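Local atomic coordinates of mannan endo-1,4-beta-mannosidase (Bacillus subtilis, PDB entry 3CBW), a protein that hydrolyses internal beta-1,4-mannosidic linkages in mannan, galactomannan and glucomannan, and so takes part in glucomannan degradation. Residues G74-G80 / Q110-A116; I87-I91 / A150-I155. The protein carries 3 engineered substitutions. All coordinates share one frame; numbering follows the deposited sequence.

Interaction 1: G74-G80 / Q110-A116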
loop_
_atom_site.group_PDB
_atom_site.type_symbol
_atom_site.label_atom_id
_atom_site.label_comp_id
_atom_site.label_asym_id
_atom_site.label_seq_id
_atom_site.Cartn_x
_atom_site.Cartn_y
_atom_site.Cartn_z
ATOM N N GLY A 74 0.031 -8.739 -0.398
ATOM C CA GLY A 74 1.080 -7.759 -0.560
ATOM C C GLY A 74 2.472 -8.335 -0.662
ATOM O O GLY A 74 2.791 -9.346 -0.021
ATOM N N CYS A 75 3.312 -7.663 -1.451
ATOM C CA CYS A 75 4.752 -7.932 -1.478
ATOM C C CYS A 75 5.488 -6.610 -1.398
ATOM O O CYS A 75 4.975 -5.580 -1.829
ATOM C CB CYS A 75 5.152 -8.672 -2.767
ATOM S SG CYS A 75 6.987 -8.758 -3.150
ATOM N N ASP A 76 6.698 -6.634 -0.852
ATOM C CA ASP A 76 7.545 -5.445 -0.871
ATOM C C ASP A 76 8.825 -5.817 -1.599
ATOM O O ASP A 76 9.514 -6.764 -1.237
ATOM C CB ASP A 76 7.787 -4.955 0.559
ATOM C CG ASP A 76 8.404 -3.572 0.618
ATOM O OD1 ASP A 76 9.495 -3.361 0.044
ATOM O OD2 ASP A 76 7.794 -2.704 1.288
ATOM N N TYR A 77 9.116 -5.091 -2.670
ATOM C CA TYR A 77 10.288 -5.367 -3.485
ATOM C C TYR A 77 11.608 -4.946 -2.827
ATOM O O TYR A 77 12.683 -5.405 -3.252
ATOM C CB TYR A 77 10.214 -4.565 -4.771
ATOM C CG TYR A 77 9.299 -4.990 -5.901
ATOM C CD1 TYR A 77 8.758 -6.281 -6.012
ATOM C CD2 TYR A 77 9.062 -4.098 -6.936
ATOM C CE1 TYR A 77 7.974 -6.638 -7.123
ATOM C CE2 TYR A 77 8.307 -4.442 -8.043
ATOM C CZ TYR A 77 7.765 -5.706 -8.139
ATOM O OH TYR A 77 7.037 -6.010 -9.266
ATOM N N ALA A 78 11.554 -4.032 -1.860
ATOM C CA ALA A 78 12.767 -3.322 -1.456
ATOM C C ALA A 78 13.204 -3.670 -0.047
ATOM O O ALA A 78 12.489 -3.412 0.924
ATOM C CB ALA A 78 12.584 -1.826 -1.620
ATOM N N ARG A 79 14.394 -4.266 0.049
ATOM C CA ARG A 79 14.970 -4.644 1.315
ATOM C C ARG A 79 15.992 -3.565 1.688
ATOM O O ARG A 79 17.205 -3.780 1.632
ATOM C CB ARG A 79 15.607 -6.036 1.222
ATOM C CG ARG A 79 14.603 -7.211 0.977
ATOM C CD ARG A 79 14.154 -7.410 -0.493
ATOM N NE ARG A 79 15.310 -7.379 -1.386
ATOM C CZ ARG A 79 16.090 -8.419 -1.683
ATOM N NH1 ARG A 79 15.809 -9.644 -1.240
ATOM N NH2 ARG A 79 17.146 -8.232 -2.464
ATOM N N GLY A 80 15.484 -2.406 2.092
ATOM C CA GLY A 80 16.302 -1.189 2.173
ATOM C C GLY A 80 17.292 -1.099 3.320
ATOM O O GLY A 80 18.027 -0.117 3.413
ATOM N N GLN A 110 -0.733 -6.162 -4.175
ATOM C CA GLN A 110 -0.333 -4.857 -3.659
ATOM C C GLN A 110 1.173 -4.861 -3.488
ATOM O O GLN A 110 1.741 -5.821 -2.962
ATOM C CB GLN A 110 -1.009 -4.582 -2.311
ATOM C CG GLN A 110 -0.731 -3.204 -1.697
ATOM C CD GLN A 110 0.323 -3.145 -0.584
ATOM O OE1 GLN A 110 0.319 -2.180 0.184
ATOM N NE2 GLN A 110 1.211 -4.141 -0.480
ATOM N N ILE A 111 1.818 -3.778 -3.906
ATOM C CA ILE A 111 3.266 -3.626 -3.739
ATOM C C ILE A 111 3.611 -2.348 -2.983
ATOM O O ILE A 111 3.121 -1.265 -3.321
ATOM C CB ILE A 111 3.987 -3.650 -5.121
ATOM C CG1 ILE A 111 3.796 -5.030 -5.764
ATOM C CG2 ILE A 111 5.472 -3.304 -4.984
ATOM C CD1 ILE A 111 4.227 -5.141 -7.222
ATOM N N SER A 112 4.442 -2.506 -1.952
ATOM C CA SER A 112 5.069 -1.386 -1.244
ATOM C C SER A 112 6.578 -1.466 -1.412
ATOM O O SER A 112 7.091 -2.427 -1.974
ATOM C CB SER A 112 4.703 -1.395 0.246
ATOM O OG SER A 112 5.147 -2.583 0.889
ATOM N N LEU A 113 7.274 -0.436 -0.934
ATOM C CA LEU A 113 8.721 -0.329 -1.128
ATOM C C LEU A 113 9.431 0.226 0.095
ATOM O O LEU A 113 9.340 1.423 0.383
ATOM C CB LEU A 113 9.033 0.606 -2.296
ATOM C CG LEU A 113 8.424 0.275 -3.664
ATOM C CD1 LEU A 113 8.484 1.455 -4.614
ATOM C CD2 LEU A 113 9.109 -0.936 -4.273
ATOM N N HIS A 114 10.184 -0.621 0.789
ATOM C CA HIS A 114 11.080 -0.132 1.851
ATOM C C HIS A 114 12.407 0.309 1.238
ATOM O O HIS A 114 13.448 -0.322 1.438
ATOM C CB HIS A 114 11.262 -1.180 2.938
ATOM C CG HIS A 114 10.094 -1.259 3.872
ATOM N ND1 HIS A 114 8.828 -1.612 3.454
ATOM C CD2 HIS A 114 9.995 -1.003 5.199
ATOM C CE1 HIS A 114 8.002 -1.582 4.487
ATOM N NE2 HIS A 114 8.687 -1.222 5.559
ATOM N N LEU A 115 12.370 1.412 0.489
ATOM C CA LEU A 115 13.494 1.839 -0.335
ATOM C C LEU A 115 14.741 2.123 0.466
ATOM O O LEU A 115 14.691 2.824 1.483
ATOM C CB LEU A 115 13.146 3.112 -1.099
ATOM C CG LEU A 115 12.073 3.051 -2.183
ATOM C CD1 LEU A 115 11.826 4.473 -2.703
ATOM C CD2 LEU A 115 12.514 2.122 -3.311
ATOM N N ALA A 116 15.867 1.610 -0.025
ATOM C CA ALA A 116 17.171 2.063 0.447
ATOM C C ALA A 116 17.289 3.565 0.214
ATOM O O ALA A 116 16.565 4.145 -0.609
ATOM C CB ALA A 116 18.280 1.307 -0.261
#
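D76 and H114 show how one buried carboxylate can finish the pairing of two parallel strands where the backbone bonds between them weaken. The ladder itself is regular at first: C75 N donates to Q110 O (2.9 Å) and S112 N to C75 O (3.1 Å), but the next bond, from Y77 N to S112 O, is weak. From there D76 takes over. With CG anti to the backbone N (chi1 -168°), its carboxylate swings across to the second strand and accepts four bonds. OD1 receives H114 N through its syn lone pair (2.9 Å) and, closing an Asx turn, A78 N. OD2 is gripped from opposite faces of the carboxylate plane by S112 OG (2.7 Å) and H114 ND1 (2.6 Å); it lies near the plane of the H114 ring, at its edge, and that ring is turned 59° from the carboxylate. Shortened to an alanine, this position would probably leave H114 ND1 and S112 OG without their shared acceptor and the imidazole freer to turn. H114 is a substrate-binding residue by similarity, and its two bonds to D76 are consistent with a second-shell role in setting the imidazole. On the sheet face that carries I111, its CG2 makes a CH-pi contact over the Y77 ring, 4.2 Å from the centroid, while Y77 OH bonds N96. In this TIM barrel, strands 41-49 and 169-172 flank the pair, and helix 143-163 packs through L159 against Y77 and I111.

Interaction 2: I87-I91 / A150-I155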
loop_
_atom_site.group_PDB
_atom_site.type_symbol
_atom_site.label_atom_id
_atom_site.label_comp_id
_atom_site.label_asym_id
_atom_site.label_seq_id
_atom_site.Cartn_x
_atom_site.Cartn_y
_atom_site.Cartn_z
ATOM N N ILE A 87 23.200 0.027 -4.995
ATOM C CA ILE A 87 21.976 0.309 -4.237
ATOM C C ILE A 87 20.755 -0.471 -4.751
ATOM O O ILE A 87 19.937 -0.932 -3.955
ATOM C CB ILE A 87 21.694 1.827 -4.141
ATOM C CG1 ILE A 87 20.606 2.092 -3.095
ATOM C CG2 ILE A 87 21.362 2.439 -5.525
ATOM C CD1 ILE A 87 20.527 3.527 -2.669
ATOM N N GLU A 88 20.663 -0.659 -6.063
ATOM C CA GLU A 88 19.523 -1.368 -6.638
ATOM C C GLU A 88 19.496 -2.874 -6.327
ATOM O O GLU A 88 18.476 -3.526 -6.562
ATOM C CB GLU A 88 19.359 -1.070 -8.139
ATOM C CG GLU A 88 20.432 -1.662 -9.039
ATOM C CD GLU A 88 21.680 -0.785 -9.199
ATOM O OE1 GLU A 88 21.955 0.102 -8.353
ATOM O OE2 GLU A 88 22.412 -0.995 -10.193
ATOM N N ASP A 89 20.586 -3.421 -5.777
ATOM C CA ASP A 89 20.590 -4.819 -5.329
ATOM C C ASP A 89 19.577 -5.050 -4.200
ATOM O O ASP A 89 19.172 -6.189 -3.937
ATOM C CB ASP A 89 21.983 -5.248 -4.848
ATOM C CG ASP A 89 23.042 -5.193 -5.937
ATOM O OD1 ASP A 89 22.703 -5.112 -7.135
ATOM O OD2 ASP A 89 24.238 -5.231 -5.567
ATOM N N SER A 90 19.197 -3.974 -3.515
ATOM C CA SER A 90 18.152 -4.020 -2.502
ATOM C C SER A 90 16.778 -4.381 -3.074
ATOM O O SER A 90 15.914 -4.796 -2.327
ATOM C CB SER A 90 18.076 -2.676 -1.763
ATOM O OG SER A 90 17.642 -1.627 -2.616
ATOM N N ILE A 91 16.584 -4.188 -4.373
ATOM C CA ILE A 91 15.317 -4.486 -5.034
ATOM C C ILE A 91 15.321 -5.917 -5.560
ATOM O O ILE A 91 16.257 -6.322 -6.247
ATOM C CB ILE A 91 15.090 -3.520 -6.226
ATOM C CG1 ILE A 91 15.177 -2.044 -5.798
ATOM C CG2 ILE A 91 13.792 -3.839 -6.964
ATOM C CD1 ILE A 91 14.103 -1.601 -4.843
ATOM N N ALA A 150 18.256 4.446 -10.458
ATOM C CA ALA A 150 18.652 3.045 -10.594
ATOM C C ALA A 150 17.669 2.111 -9.890
ATOM O O ALA A 150 17.305 1.049 -10.410
ATOM C CB ALA A 150 20.068 2.821 -10.073
ATOM N N MET A 151 17.235 2.502 -8.695
ATOM C CA MET A 151 16.203 1.731 -7.991
ATOM C C MET A 151 14.880 1.753 -8.750
ATOM O O MET A 151 14.235 0.722 -8.934
ATOM C CB MET A 151 15.985 2.274 -6.576
ATOM C CG MET A 151 17.165 2.065 -5.594
ATOM S SD MET A 151 16.803 2.447 -3.807
ATOM C CE MET A 151 16.392 4.202 -3.929
ATOM N N LEU A 152 14.466 2.937 -9.179
ATOM C CA LEU A 152 13.190 3.058 -9.871
ATOM C C LEU A 152 13.182 2.229 -11.151
ATOM O O LEU A 152 12.166 1.635 -11.496
ATOM C CB LEU A 152 12.865 4.520 -10.177
ATOM C CG LEU A 152 12.738 5.472 -8.973
ATOM C CD1 LEU A 152 12.302 6.851 -9.435
ATOM C CD2 LEU A 152 11.784 4.927 -7.913
ATOM N N SER A 153 14.307 2.192 -11.865
ATOM C CA SER A 153 14.388 1.440 -13.105
ATOM C C SER A 153 14.173 -0.041 -12.860
ATOM O O SER A 153 13.456 -0.697 -13.609
ATOM C CB SER A 153 15.736 1.671 -13.780
ATOM O OG SER A 153 15.760 1.037 -15.037
ATOM N N LYS A 154 14.786 -0.575 -11.806
ATOM C CA LYS A 154 14.642 -1.990 -11.506
ATOM C C LYS A 154 13.220 -2.317 -11.036
ATOM O O LYS A 154 12.666 -3.351 -11.391
ATOM C CB LYS A 154 15.688 -2.427 -10.476
ATOM C CG LYS A 154 15.833 -3.925 -10.373
ATOM C CD LYS A 154 16.975 -4.322 -9.455
ATOM C CE LYS A 154 17.038 -5.826 -9.340
ATOM N NZ LYS A 154 18.058 -6.240 -8.324
ATOM N N ILE A 155 12.641 -1.426 -10.237
ATOM C CA ILE A 155 11.247 -1.550 -9.802
ATOM C C ILE A 155 10.321 -1.584 -11.020
ATOM O O ILE A 155 9.455 -2.461 -11.131
ATOM C CB ILE A 155 10.858 -0.401 -8.831
ATOM C CG1 ILE A 155 11.589 -0.579 -7.496
ATOM C CG2 ILE A 155 9.342 -0.365 -8.619
ATOM C CD1 ILE A 155 11.700 0.702 -6.697
HETATM O O HOH W 1 20.610 -5.218 -8.850
#
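I87 meets M151 with CG1 against the sulfur, 3.9 Å from SD, the two side chains passing at a slant. I87 O also closes the short 3-10 turn from within, taking both S90 N and S90 OG. At E88 the backbones come near: its CB rests 3.7 Å from A150 O, and the chain, bent at chi2 (-86°), folds back to bring OE1 alongside A150 CB. E88 O accepts from I91 N and, on the other face of its carbonyl plane, from K154 NZ at 3.3 Å, a donor standing well above that plane. In this TIM-barrel protein, the loop leading from strand 72-79 to helix 96-104 is thus fastened to helix 143-163 by an ammonium group hydrogen-bonded to two of the loop's carbonyl oxygens. D89 joins at longer range, its OD1 taking a hydrogen from a water that in turn accepts from K154 NZ, while its OD2 binds N86 N. S90 approaches M151 more loosely, OG 4.3 Å from SD. I91 ends the walk with the shorter lysine bond, K154 NZ to I91 O at 2.8 Å. K154 reaches it fully extended, CG anti to the backbone N (chi1 -165°), and the K154 and I91 side chains run past each other in opposite directions, K154 CD 3.8 Å from I91 CB. The I91 and I155 side chains cross at about a right angle, with I91 CD1 3.8 Å from I155 CG1.

Overall arrangement
Followed from the N terminus, the chain runs through 74-80, then 87-91, then 110-116 and finally 150-155, so the two contacts cross rather than nest. Interaction 1 closes the beta-alpha-beta unit made of strand 72-79, helix 96-104 and strand 108-114; interaction 2 closes a longer excursion, fastening the loop before helix 96-104 to helix 143-163, which follows strand 108-114 in the chain. Their centres lie 11 Å apart and they meet directly: R79 probably hydrogen-bonds the carbonyls of D89 and S90, A78 packs on I91, and A116 O approaches the methyl end of M151. Barrel strands, connecting loop and outer helix are thereby joined near H114, which by similarity binds substrate.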